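Local structure of glutathione S-transferase delta (Bombyx mori, 3VK9) at residues 193-197 / 198-202; 179-182 / 183-186; 72-75 / 76-80; 94-97 / 98-101; 18-21 / 22-26. The protein probably catalyses the conjugation of glutathione to electrophilic compounds, as a homodimeric delta-class glutathione transferase. All coordinates share one frame; numbering follows the deposited sequence. Where two conformers were deposited one is given.

Contact 1 of 5, residues 193-197 / 198-202; sequences PGYQE and ANEKG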
# COMPACT_ATOMS: atom_id res chain seq x y z
N PRO A 193 0.23 -22.61 -7.52
CA PRO A 193 0.52 -23.84 -6.79
C PRO A 193 -0.07 -23.81 -5.36
O PRO A 193 -0.01 -22.76 -4.70
CB PRO A 193 2.06 -23.85 -6.73
CG PRO A 193 2.49 -23.05 -7.92
CD PRO A 193 1.44 -21.96 -8.05
N GLY A 194 -0.63 -24.92 -4.91
CA GLY A 194 -1.12 -25.06 -3.54
C GLY A 194 -2.25 -24.12 -3.16
O GLY A 194 -2.45 -23.82 -1.98
N TYR A 195 -3.03 -23.68 -4.15
CA TYR A 195 -4.11 -22.73 -3.90
C TYR A 195 -5.11 -23.23 -2.87
O TYR A 195 -5.57 -22.48 -2.01
CB TYR A 195 -4.83 -22.38 -5.19
CG TYR A 195 -5.88 -21.29 -5.06
CD1 TYR A 195 -5.56 -19.96 -5.35
CD2 TYR A 195 -7.18 -21.57 -4.65
CE1 TYR A 195 -6.50 -18.96 -5.25
CE2 TYR A 195 -8.13 -20.57 -4.54
CZ TYR A 195 -7.78 -19.26 -4.84
OH TYR A 195 -8.70 -18.24 -4.74
N GLN A 196 -5.47 -24.51 -2.97
CA GLN A 196 -6.48 -25.07 -2.09
C GLN A 196 -6.04 -24.90 -0.65
O GLN A 196 -6.79 -24.42 0.19
CB GLN A 196 -6.70 -26.55 -2.38
CG GLN A 196 -7.59 -27.25 -1.35
CD GLN A 196 -9.01 -26.72 -1.33
OE1 GLN A 196 -9.54 -26.30 -2.35
NE2 GLN A 196 -9.64 -26.75 -0.16
N GLU A 197 -4.81 -25.32 -0.37
CA GLU A 197 -4.30 -25.29 0.98
C GLU A 197 -3.93 -23.88 1.43
O GLU A 197 -4.23 -23.50 2.56
CB GLU A 197 -3.11 -26.24 1.14
CG GLU A 197 -2.33 -26.02 2.42
CD GLU A 197 -1.52 -27.23 2.85
OE1 GLU A 197 -0.33 -27.32 2.49
OE2 GLU A 197 -2.10 -28.09 3.56
N ALA A 198 -3.30 -23.11 0.55
CA ALA A 198 -2.82 -21.78 0.93
C ALA A 198 -3.95 -20.75 1.01
O ALA A 198 -3.91 -19.87 1.86
CB ALA A 198 -1.73 -21.29 -0.04
N ASN A 199 -4.95 -20.85 0.13
CA ASN A 199 -6.05 -19.87 0.15
C ASN A 199 -7.44 -20.40 0.49
O ASN A 199 -8.15 -19.82 1.32
CB ASN A 199 -6.14 -19.08 -1.18
CG ASN A 199 -7.02 -17.84 -1.06
OD1 ASN A 199 -6.71 -16.93 -0.29
ND2 ASN A 199 -8.13 -17.81 -1.79
N GLU A 200 -7.85 -21.48 -0.17
CA GLU A 200 -9.24 -21.93 -0.03
C GLU A 200 -9.57 -22.40 1.38
O GLU A 200 -10.64 -22.11 1.90
CB GLU A 200 -9.59 -23.04 -1.06
CG GLU A 200 -11.09 -23.25 -1.20
CD GLU A 200 -11.82 -22.04 -1.82
OE1 GLU A 200 -11.24 -21.33 -2.68
OE2 GLU A 200 -12.99 -21.82 -1.45
N LYS A 201 -8.66 -23.15 1.98
CA LYS A 201 -8.83 -23.61 3.35
C LYS A 201 -9.07 -22.41 4.28
O LYS A 201 -10.09 -22.34 4.96
CB LYS A 201 -7.60 -24.40 3.80
CG LYS A 201 -7.73 -24.99 5.19
CD LYS A 201 -6.53 -25.86 5.54
CE LYS A 201 -6.66 -26.41 6.96
NZ LYS A 201 -5.50 -27.27 7.34
N GLY A 202 -8.15 -21.46 4.29
CA GLY A 202 -8.32 -20.25 5.08
C GLY A 202 -9.58 -19.45 4.74
O GLY A 202 -10.25 -18.93 5.64
O HOH W 1 -10.92 -18.85 -3.70
O HOH W 2 -5.34 -20.85 3.95
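Tyr-195 and Asn-199 run side by side and point the same way in the first turns of helix 195-213, the C-terminal helix of the glutathione transferase fold, where Gly-194 holds the N-cap position. CB of Asn-199 sits squarely over one face of the Tyr-195 ring, 4.0 Å from its centroid, a CH-pi contact. The amide is turned 60° from the ring, and its ND2 makes a weak, strongly bent bond of 3.0 Å to Tyr-195 OH. ND2 also reaches Ser-166 OG, while OD1 accepts from Arg-15 NH1, so the buried amide is gripped at both ends.

Glu-200 approaches from another side. Its chain, bent at CG (chi2 67°), brings OE1 to the ring edge, 3.7 Å from Tyr-195 CE2, and a water in the ring plane bridges Tyr-195 OH and Glu-200 OE1. The amide of Gln-196 meets the aliphatic part of the same glutamate, its OE1 lying 3.5 Å from Glu-200 CB. Glu-197 leads elsewhere, to a salt bridge with Lys-22 on helix 12-24, against which Ala-198 also packs.

The backbone beneath opens into a wider pi-type turn at 198-200. There Tyr-195 O accepts two N-H groups, with Asn-199 N at 2.8 Å and Glu-200 N at 3.1 Å, and Gln-196 O receives Lys-201 N at 2.9 Å, five residues on.

Contact 2 of 5, residues 179-182 / 183-186; sequences ANVK and RWYE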
# COMPACT_ATOMS: atom_id res chain seq x y z
N ALA A 179 -16.79 -9.86 -15.99
CA ALA A 179 -16.37 -10.98 -16.82
C ALA A 179 -14.87 -11.24 -16.81
O ALA A 179 -14.43 -12.39 -16.68
CB ALA A 179 -16.90 -10.81 -18.27
N ASN A 180 -14.07 -10.18 -16.95
CA ASN A 180 -12.62 -10.37 -16.90
C ASN A 180 -12.14 -10.82 -15.52
O ASN A 180 -11.25 -11.67 -15.41
CB ASN A 180 -11.89 -9.10 -17.31
CG ASN A 180 -12.20 -8.69 -18.72
OD1 ASN A 180 -12.45 -9.54 -19.58
ND2 ASN A 180 -12.20 -7.38 -18.98
N VAL A 181 -12.72 -10.23 -14.47
CA VAL A 181 -12.39 -10.64 -13.11
C VAL A 181 -12.72 -12.13 -12.94
O VAL A 181 -11.90 -12.91 -12.43
CB VAL A 181 -13.12 -9.79 -12.04
CG1 VAL A 181 -12.83 -10.34 -10.64
CG2 VAL A 181 -12.71 -8.28 -12.13
N LYS A 182 -13.90 -12.53 -13.40
CA LYS A 182 -14.34 -13.93 -13.29
C LYS A 182 -13.34 -14.86 -13.98
O LYS A 182 -12.93 -15.87 -13.41
CB LYS A 182 -15.74 -14.09 -13.88
CG LYS A 182 -16.34 -15.51 -13.80
CD LYS A 182 -17.70 -15.54 -14.46
CE LYS A 182 -18.28 -16.94 -14.53
NZ LYS A 182 -19.75 -16.89 -14.76
N ARG A 183 -12.94 -14.51 -15.20
CA ARG A 183 -11.97 -15.29 -15.98
C ARG A 183 -10.63 -15.43 -15.23
O ARG A 183 -10.12 -16.53 -15.03
CB ARG A 183 -11.74 -14.64 -17.35
CG ARG A 183 -10.62 -15.30 -18.15
CD ARG A 183 -10.40 -14.67 -19.53
NE ARG A 183 -10.35 -13.20 -19.54
CZ ARG A 183 -9.35 -12.45 -19.07
NH1 ARG A 183 -8.29 -13.01 -18.50
NH2 ARG A 183 -9.42 -11.13 -19.16
N TRP A 184 -10.09 -14.30 -14.83
CA TRP A 184 -8.84 -14.26 -14.05
C TRP A 184 -8.93 -15.07 -12.75
O TRP A 184 -8.04 -15.87 -12.44
CB TRP A 184 -8.47 -12.79 -13.78
CG TRP A 184 -7.47 -12.58 -12.70
CD1 TRP A 184 -6.11 -12.60 -12.82
CD2 TRP A 184 -7.75 -12.30 -11.33
NE1 TRP A 184 -5.52 -12.35 -11.61
CE2 TRP A 184 -6.51 -12.16 -10.67
CE3 TRP A 184 -8.93 -12.15 -10.59
CZ2 TRP A 184 -6.41 -11.88 -9.30
CZ3 TRP A 184 -8.83 -11.87 -9.24
CH2 TRP A 184 -7.58 -11.74 -8.60
N TYR A 185 -9.99 -14.87 -11.98
CA TYR A 185 -10.22 -15.65 -10.76
C TYR A 185 -10.01 -17.14 -11.02
O TYR A 185 -9.23 -17.81 -10.32
CB TYR A 185 -11.64 -15.41 -10.27
CG TYR A 185 -11.92 -15.80 -8.82
CD1 TYR A 185 -11.19 -15.24 -7.76
CD2 TYR A 185 -12.98 -16.66 -8.50
CE1 TYR A 185 -11.46 -15.58 -6.44
CE2 TYR A 185 -13.27 -17.00 -7.17
CZ TYR A 185 -12.50 -16.46 -6.15
OH TYR A 185 -12.77 -16.78 -4.84
N GLU A 186 -10.71 -17.65 -12.03
CA GLU A 186 -10.59 -19.06 -12.38
C GLU A 186 -9.18 -19.45 -12.79
O GLU A 186 -8.68 -20.49 -12.38
CB GLU A 186 -11.57 -19.43 -13.50
CG GLU A 186 -11.47 -20.89 -13.89
CD GLU A 186 -12.34 -21.26 -15.06
OE1 GLU A 186 -12.75 -20.35 -15.82
OE2 GLU A 186 -12.60 -22.47 -15.23
O HOH W 3 -10.73 -9.69 -21.82
O HOH W 4 -12.85 -12.22 -20.42
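Asn-180 and Arg-183 make the polar part of this contact, lying side by side with amide and guanidinium planes 50° apart. Arg-183 NH2 reaches Asn-180 OD1 in a weak bond of 3.4 Å. Two waters reinforce it: both donate to OD1, one of them accepting from Arg-183 NE at 2.8 Å in the guanidinium plane, the other more weakly from NH2. The arginine chain runs straight away from the backbone and then turns at CD (chi3 46°), which brings the guanidinium back over the preceding turn, with Asn-180 O above one of its faces. Stronger partners lie beyond the turn: NH1 and NH2 of Arg-183 bond to the carbonyl oxygens of Gln-146 and Leu-143, and ND2 of Asn-180 to Glu-144 OE1.

The backbone bonds are those of a regular alpha-helix, the opening turns of helix 179-191 in the all-helical C-terminal domain of the transferase fold. Trp-184 N donates to Asn-180 O at 2.9 Å and Tyr-185 N to Val-181 O at 2.8 Å, both nearly straight.

Apolar contact is slight within the stretch. CG1 of Val-181 meets CE3 of Trp-184 at 4.3 Å, and Val-181 O lies in the plane of the indole, at its edge, 3.6 Å from CE3. Both aromatic residues send their polar ends to other parts of the chain, Trp-184 NE1 to Asp-158 OD1 and Tyr-185 OH to Glu-169 OE2, and Trp-184 packs on Leu-161 and Ile-162 of helix 156-167.

Contact 3 of 5, residues 72-75 / 76-80; sequences TYLV and NKYAK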
# COMPACT_ATOMS: atom_id res chain seq x y z
N THR A 72 7.13 -9.88 -1.64
CA THR A 72 8.21 -9.46 -2.53
C THR A 72 9.56 -9.82 -1.89
O THR A 72 10.49 -10.20 -2.60
CB THR A 72 8.14 -7.98 -2.92
OG1 THR A 72 8.28 -7.16 -1.75
CG2 THR A 72 6.80 -7.65 -3.62
N TYR A 73 9.65 -9.72 -0.56
CA TYR A 73 10.87 -10.15 0.14
C TYR A 73 11.23 -11.63 -0.10
O TYR A 73 12.39 -11.96 -0.31
CB TYR A 73 10.74 -9.93 1.64
CG TYR A 73 11.89 -10.53 2.46
CD1 TYR A 73 13.17 -9.97 2.41
CD2 TYR A 73 11.69 -11.63 3.29
CE1 TYR A 73 14.22 -10.48 3.18
CE2 TYR A 73 12.76 -12.17 4.07
CZ TYR A 73 14.01 -11.58 4.00
OH TYR A 73 15.07 -12.06 4.74
N LEU A 74 10.24 -12.52 -0.06
CA LEU A 74 10.45 -13.95 -0.31
C LEU A 74 11.04 -14.23 -1.68
O LEU A 74 11.93 -15.07 -1.82
CB LEU A 74 9.14 -14.74 -0.11
CG LEU A 74 8.61 -14.74 1.33
CD1 LEU A 74 7.26 -15.45 1.42
CD2 LEU A 74 9.61 -15.35 2.31
N VAL A 75 10.53 -13.53 -2.70
CA VAL A 75 11.08 -13.65 -4.04
C VAL A 75 12.48 -13.05 -4.13
O VAL A 75 13.38 -13.70 -4.67
CB VAL A 75 10.16 -13.00 -5.12
CG1 VAL A 75 10.75 -13.18 -6.48
CG2 VAL A 75 8.76 -13.58 -5.06
N ASN A 76 12.67 -11.84 -3.60
CA ASN A 76 13.96 -11.14 -3.67
C ASN A 76 15.04 -11.96 -3.00
O ASN A 76 16.19 -11.99 -3.47
CB ASN A 76 13.90 -9.75 -3.00
CG ASN A 76 13.05 -8.74 -3.78
OD1 ASN A 76 12.81 -8.90 -4.98
ND2 ASN A 76 12.59 -7.68 -3.08
N LYS A 77 14.67 -12.60 -1.91
CA LYS A 77 15.59 -13.43 -1.13
C LYS A 77 15.90 -14.75 -1.82
O LYS A 77 17.06 -15.06 -2.01
CB LYS A 77 15.02 -13.72 0.27
CG LYS A 77 16.03 -14.45 1.15
CD LYS A 77 15.55 -14.66 2.58
CE LYS A 77 16.70 -15.27 3.41
NZ LYS A 77 16.24 -15.85 4.69
N TYR A 78 14.87 -15.52 -2.14
CA TYR A 78 15.04 -16.93 -2.51
C TYR A 78 15.04 -17.21 -4.02
O TYR A 78 15.57 -18.22 -4.46
CB TYR A 78 13.95 -17.79 -1.84
CG TYR A 78 14.08 -17.92 -0.35
CD1 TYR A 78 15.08 -18.72 0.23
CD2 TYR A 78 13.22 -17.23 0.50
CE1 TYR A 78 15.20 -18.84 1.58
CE2 TYR A 78 13.34 -17.34 1.86
CZ TYR A 78 14.32 -18.14 2.39
OH TYR A 78 14.43 -18.24 3.75
N ALA A 79 14.45 -16.32 -4.80
CA ALA A 79 14.30 -16.57 -6.24
C ALA A 79 14.44 -15.31 -7.08
O ALA A 79 13.60 -15.01 -7.92
CB ALA A 79 12.96 -17.25 -6.53
N LYS A 80 15.52 -14.57 -6.81
CA LYS A 80 15.83 -13.37 -7.57
C LYS A 80 15.78 -13.68 -9.07
O LYS A 80 16.43 -14.61 -9.53
CB LYS A 80 17.22 -12.83 -7.18
CG LYS A 80 17.73 -11.73 -8.10
CD LYS A 80 19.21 -11.45 -7.86
CE LYS A 80 19.78 -10.54 -8.95
NZ LYS A 80 19.63 -11.12 -10.32
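Tyr-73 and Lys-77 stand one turn apart in the last turns of helix 67-78, where regular i to i+4 backbone bonds continue as far as Ala-79 N, which donates to Val-75 O at 2.8 Å although Ala-79 itself has left helical geometry. The two side chains lie alongside each other and point the same way. The fully extended lysine passes the phenol end of the ring, CD coming within 3.4 Å of Tyr-73 OH and 3.7 Å of CZ. Lys-77 CG also lies over the centre of the Tyr-78 ring, and Lys-77 NZ bonds to Tyr-78 OH at 3.1 Å, so the lysine is held between two tyrosines. Both Lys-77 NZ and Tyr-73 OH reach Asp-59 OD2, the lysine as a salt bridge.

At Lys-77 an alanine would probably leave Asp-59 without its lysine mate, though still bonded to Tyr-73 OH, and is likely to let the Tyr-78 ring turn more freely. Tyr-78 starts beside its own backbone N (chi1 -69°), which places the ring edge against Leu-74 O, with CD2 3.4 Å away; its CE2 meets Leu-74 CD2 at 4.3 Å.

The helix belongs to the thioredoxin-like N-terminal domain. Leu-74, Val-75 and Ala-79 pack on Leu-24 of helix 12-24, Tyr-73 rests on Leu-62 and Ile-64 of strand 62-64, and Tyr-73 OH bonds to Lys-90 NZ of the second subunit, facing its helix 89-119.

Contact 4 of 5, residues 94-97 / 98-101; sequences LVDQ and RLYF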
# COMPACT_ATOMS: atom_id res chain seq x y z
N LEU A 94 4.73 -2.54 -12.76
CA LEU A 94 3.33 -2.94 -12.93
C LEU A 94 2.86 -3.83 -11.78
O LEU A 94 1.72 -3.70 -11.30
CB LEU A 94 3.13 -3.66 -14.27
CG LEU A 94 1.69 -4.04 -14.58
CD1 LEU A 94 0.81 -2.79 -14.50
CD2 LEU A 94 1.58 -4.72 -15.96
N VAL A 95 3.72 -4.76 -11.35
CA VAL A 95 3.40 -5.60 -10.21
C VAL A 95 3.23 -4.74 -8.95
O VAL A 95 2.23 -4.81 -8.25
CB VAL A 95 4.49 -6.68 -9.94
CG1 VAL A 95 4.14 -7.46 -8.67
CG2 VAL A 95 4.67 -7.61 -11.12
N ASP A 96 4.22 -3.91 -8.67
CA ASP A 96 4.12 -2.98 -7.54
C ASP A 96 2.83 -2.13 -7.61
O ASP A 96 2.12 -1.98 -6.60
CB ASP A 96 5.36 -2.05 -7.46
CG ASP A 96 6.62 -2.79 -7.04
OD1 ASP A 96 6.53 -3.79 -6.30
OD2 ASP A 96 7.72 -2.36 -7.43
N GLN A 97 2.54 -1.56 -8.78
CA GLN A 97 1.31 -0.78 -8.93
C GLN A 97 0.10 -1.58 -8.48
O GLN A 97 -0.73 -1.09 -7.72
CB GLN A 97 1.08 -0.30 -10.37
CG GLN A 97 -0.31 0.28 -10.52
CD GLN A 97 -0.53 0.98 -11.83
OE1 GLN A 97 0.38 1.09 -12.65
NE2 GLN A 97 -1.74 1.46 -12.05
N ARG A 98 0.01 -2.83 -8.95
CA ARG A 98 -1.15 -3.65 -8.61
C ARG A 98 -1.19 -3.95 -7.11
O ARG A 98 -2.27 -4.04 -6.52
CB ARG A 98 -1.19 -4.96 -9.43
CG ARG A 98 -1.28 -4.76 -10.94
CD ARG A 98 -2.53 -3.99 -11.36
NE ARG A 98 -2.70 -4.04 -12.80
CZ ARG A 98 -2.79 -2.97 -13.58
NH1 ARG A 98 -2.77 -1.75 -13.07
NH2 ARG A 98 -2.93 -3.12 -14.89
N LEU A 99 -0.02 -4.11 -6.49
CA LEU A 99 0.04 -4.32 -5.04
C LEU A 99 -0.51 -3.12 -4.26
O LEU A 99 -1.28 -3.29 -3.31
CB LEU A 99 1.46 -4.69 -4.58
CG LEU A 99 1.96 -6.09 -4.99
CD1 LEU A 99 3.46 -6.25 -4.69
CD2 LEU A 99 1.12 -7.20 -4.33
N TYR A 100 -0.15 -1.90 -4.69
CA TYR A 100 -0.67 -0.70 -4.05
C TYR A 100 -2.16 -0.48 -4.32
O TYR A 100 -2.90 -0.01 -3.45
CB TYR A 100 0.18 0.52 -4.42
CG TYR A 100 1.50 0.46 -3.70
CD1 TYR A 100 1.56 0.75 -2.34
CD2 TYR A 100 2.66 0.06 -4.36
CE1 TYR A 100 2.74 0.68 -1.65
CE2 TYR A 100 3.87 -0.02 -3.66
CZ TYR A 100 3.89 0.29 -2.31
OH TYR A 100 5.04 0.23 -1.57
N PHE A 101 -2.61 -0.87 -5.51
CA PHE A 101 -4.04 -0.90 -5.82
C PHE A 101 -4.77 -1.83 -4.85
O PHE A 101 -5.83 -1.50 -4.33
CB PHE A 101 -4.25 -1.38 -7.25
CG PHE A 101 -5.68 -1.73 -7.58
CD1 PHE A 101 -6.62 -0.72 -7.80
CD2 PHE A 101 -6.07 -3.06 -7.71
CE1 PHE A 101 -7.94 -1.04 -8.12
CE2 PHE A 101 -7.39 -3.39 -8.02
CZ PHE A 101 -8.33 -2.37 -8.23
O HOH W 5 -3.43 -0.46 -10.52
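Two torsions fold Arg-98 back toward Leu-94: CG lies beside the backbone N (chi1 -60°) and the chain bends again at chi2 (-60°), while Leu-94 swings its CG away from its own N, so that CD1 arrives over the centre of the guanidinium face, 3.7 Å from CZ. Gln-97 comes alongside instead, its extended chain carrying NE2 to the guanidinium edge, 3.5 Å from Arg-98 NH1, with the two planes 76° apart. Both groups are donors, and a water accepts from each, 3.0 Å from Gln-97 NE2 and 2.9 Å from Arg-98 NH1.

Arg-98 NE bonds to the carbonyl of Val-149, and its guanidinium makes a cation-pi contact with Phe-142. A methionine in place of Arg-98 would probably leave that carbonyl without its donor and the Phe-142 ring without its cation.

Further round the helix, Val-95 CG1 touches Leu-99 CD1 at 4.2 Å, and Tyr-100 CD2 lies 3.1 Å from Asp-96 O. These turns belong to the long helix 89-119: Val-95 and Leu-99 pack on helix 156-167, Leu-99 also on helix 67-78, and Tyr-100 stacks on Tyr-100 of the second subunit at the dimer interface.

Contact 5 of 5, residues 18-21 / 22-26; sequences LLTA and KALNL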
# COMPACT_ATOMS: atom_id res chain seq x y z
N LEU A 18 0.90 -17.25 2.25
CA LEU A 18 0.84 -18.71 2.08
C LEU A 18 0.90 -19.06 0.60
O LEU A 18 1.64 -19.94 0.20
CB LEU A 18 -0.40 -19.30 2.76
CG LEU A 18 -0.35 -19.11 4.28
CD1 LEU A 18 -1.70 -19.40 4.95
CD2 LEU A 18 0.77 -19.97 4.86
N LEU A 19 0.16 -18.33 -0.23
CA LEU A 19 0.23 -18.52 -1.68
C LEU A 19 1.64 -18.33 -2.26
O LEU A 19 2.10 -19.12 -3.09
CB LEU A 19 -0.75 -17.58 -2.37
CG LEU A 19 -2.24 -17.94 -2.24
CD1 LEU A 19 -3.13 -16.76 -2.66
CD2 LEU A 19 -2.56 -19.18 -3.02
N THR A 20 2.31 -17.26 -1.85
CA THR A 20 3.62 -16.93 -2.36
C THR A 20 4.61 -18.01 -1.94
O THR A 20 5.47 -18.40 -2.72
CB THR A 20 4.09 -15.55 -1.88
OG1 THR A 20 3.20 -14.53 -2.39
CG2 THR A 20 5.53 -15.25 -2.35
N ALA A 21 4.47 -18.50 -0.72
CA ALA A 21 5.34 -19.56 -0.24
C ALA A 21 5.15 -20.85 -1.05
O ALA A 21 6.13 -21.54 -1.38
CB ALA A 21 5.13 -19.82 1.27
N LYS A 22 3.90 -21.18 -1.36
CA LYS A 22 3.62 -22.35 -2.19
C LYS A 22 4.20 -22.17 -3.58
O LYS A 22 4.81 -23.08 -4.12
CB LYS A 22 2.12 -22.63 -2.26
CG LYS A 22 1.54 -23.18 -0.96
CD LYS A 22 2.11 -24.56 -0.62
CE LYS A 22 1.37 -25.14 0.59
NZ LYS A 22 1.78 -26.53 0.93
N ALA A 23 4.01 -20.99 -4.16
CA ALA A 23 4.55 -20.71 -5.50
C ALA A 23 6.08 -20.79 -5.57
O ALA A 23 6.63 -21.12 -6.61
CB ALA A 23 4.06 -19.35 -5.98
N LEU A 24 6.77 -20.47 -4.48
CA LEU A 24 8.22 -20.59 -4.42
C LEU A 24 8.67 -21.96 -3.87
O LEU A 24 9.87 -22.27 -3.80
CB LEU A 24 8.80 -19.48 -3.53
CG LEU A 24 8.65 -18.02 -4.02
CD1 LEU A 24 9.09 -17.01 -2.95
CD2 LEU A 24 9.41 -17.81 -5.31
N ASN A 25 7.71 -22.78 -3.46
CA ASN A 25 7.98 -24.04 -2.76
C ASN A 25 8.93 -23.86 -1.56
O ASN A 25 9.90 -24.60 -1.42
CB ASN A 25 8.53 -25.10 -3.73
CG ASN A 25 8.65 -26.47 -3.08
OD1 ASN A 25 7.90 -26.80 -2.18
ND2 ASN A 25 9.60 -27.28 -3.54
N LEU A 26 8.64 -22.87 -0.72
CA LEU A 26 9.36 -22.64 0.53
C LEU A 26 8.78 -23.44 1.68
O LEU A 26 7.61 -23.81 1.68
CB LEU A 26 9.30 -21.17 0.94
CG LEU A 26 9.73 -20.08 -0.03
CD1 LEU A 26 9.73 -18.74 0.72
CD2 LEU A 26 11.10 -20.37 -0.61
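Ala-21 O receives the N-H of Leu-26 at 2.9 Å, the bond from five residues on that marks a Schellman motif at the end of helix 12-24. Its companion runs from Asn-25 N to Lys-22 O at 3.0 Å, and Asn-25 has the positive phi (51°) that such an ending requires. Leu-24 N is held mainly by Thr-20 O at 3.0 Å, with a second, weak and bent bond to Ala-21 O. Before the turn the pattern is plainly alpha-helical, Lys-22 N donating to Leu-18 O and Ala-23 N to Leu-19 O.

The apolar contacts are few. Thr-20 and Leu-24 lie side by side, pointing the same way, and methyl meets methyl where Thr-20 CG2 is 4.0 Å from Leu-24 CD1. The threonine torsion sets CG2 anti to its N (chi1 -63° for OG1), leaving the hydroxyl beside that N, where OG1 bonds back to Ala-16 O. Past the turn the chain doubles back, and Leu-26 CB comes to 4.4 Å from Ala-21 CB, the apolar closure that usually accompanies this motif.

The one charged side chain, Lys-22, bends at chi2, its CG passing 3.4 Å from Leu-18 O, and NZ goes on to a salt bridge with Glu-197 of helix 195-213.

Helix 12-24 is the crossover of the beta-alpha-beta unit between strands 4-7 and 29-32. Its end is closed by backbone bonds and aliphatic packing, with the lysine's charge matched by a glutamate on another helix.

Along the chain the order is contact 5, 3, 4, 2 and 1, each lying on a different helix. Contacts 5 and 3 belong to the N-terminal thioredoxin-like domain, their centres about 11 Å apart, and meet through Leu-24 and Leu-26 against Leu-74. Contact 1, on the C-terminal helix, has its centre about 10 Å from that of contact 5 and joins it by the Glu-197 to Lys-22 salt bridge, tying the last helix back to the N-terminal domain. Contact 2 precedes it on helix 179-191 and touches it where Tyr-185 meets Tyr-195. Contacts 3 and 4, with centres about 17 Å apart, touch through Thr-72 and Leu-99, and both reach the second subunit, so helices 67-78 and 89-119 meet beside the dimer interface.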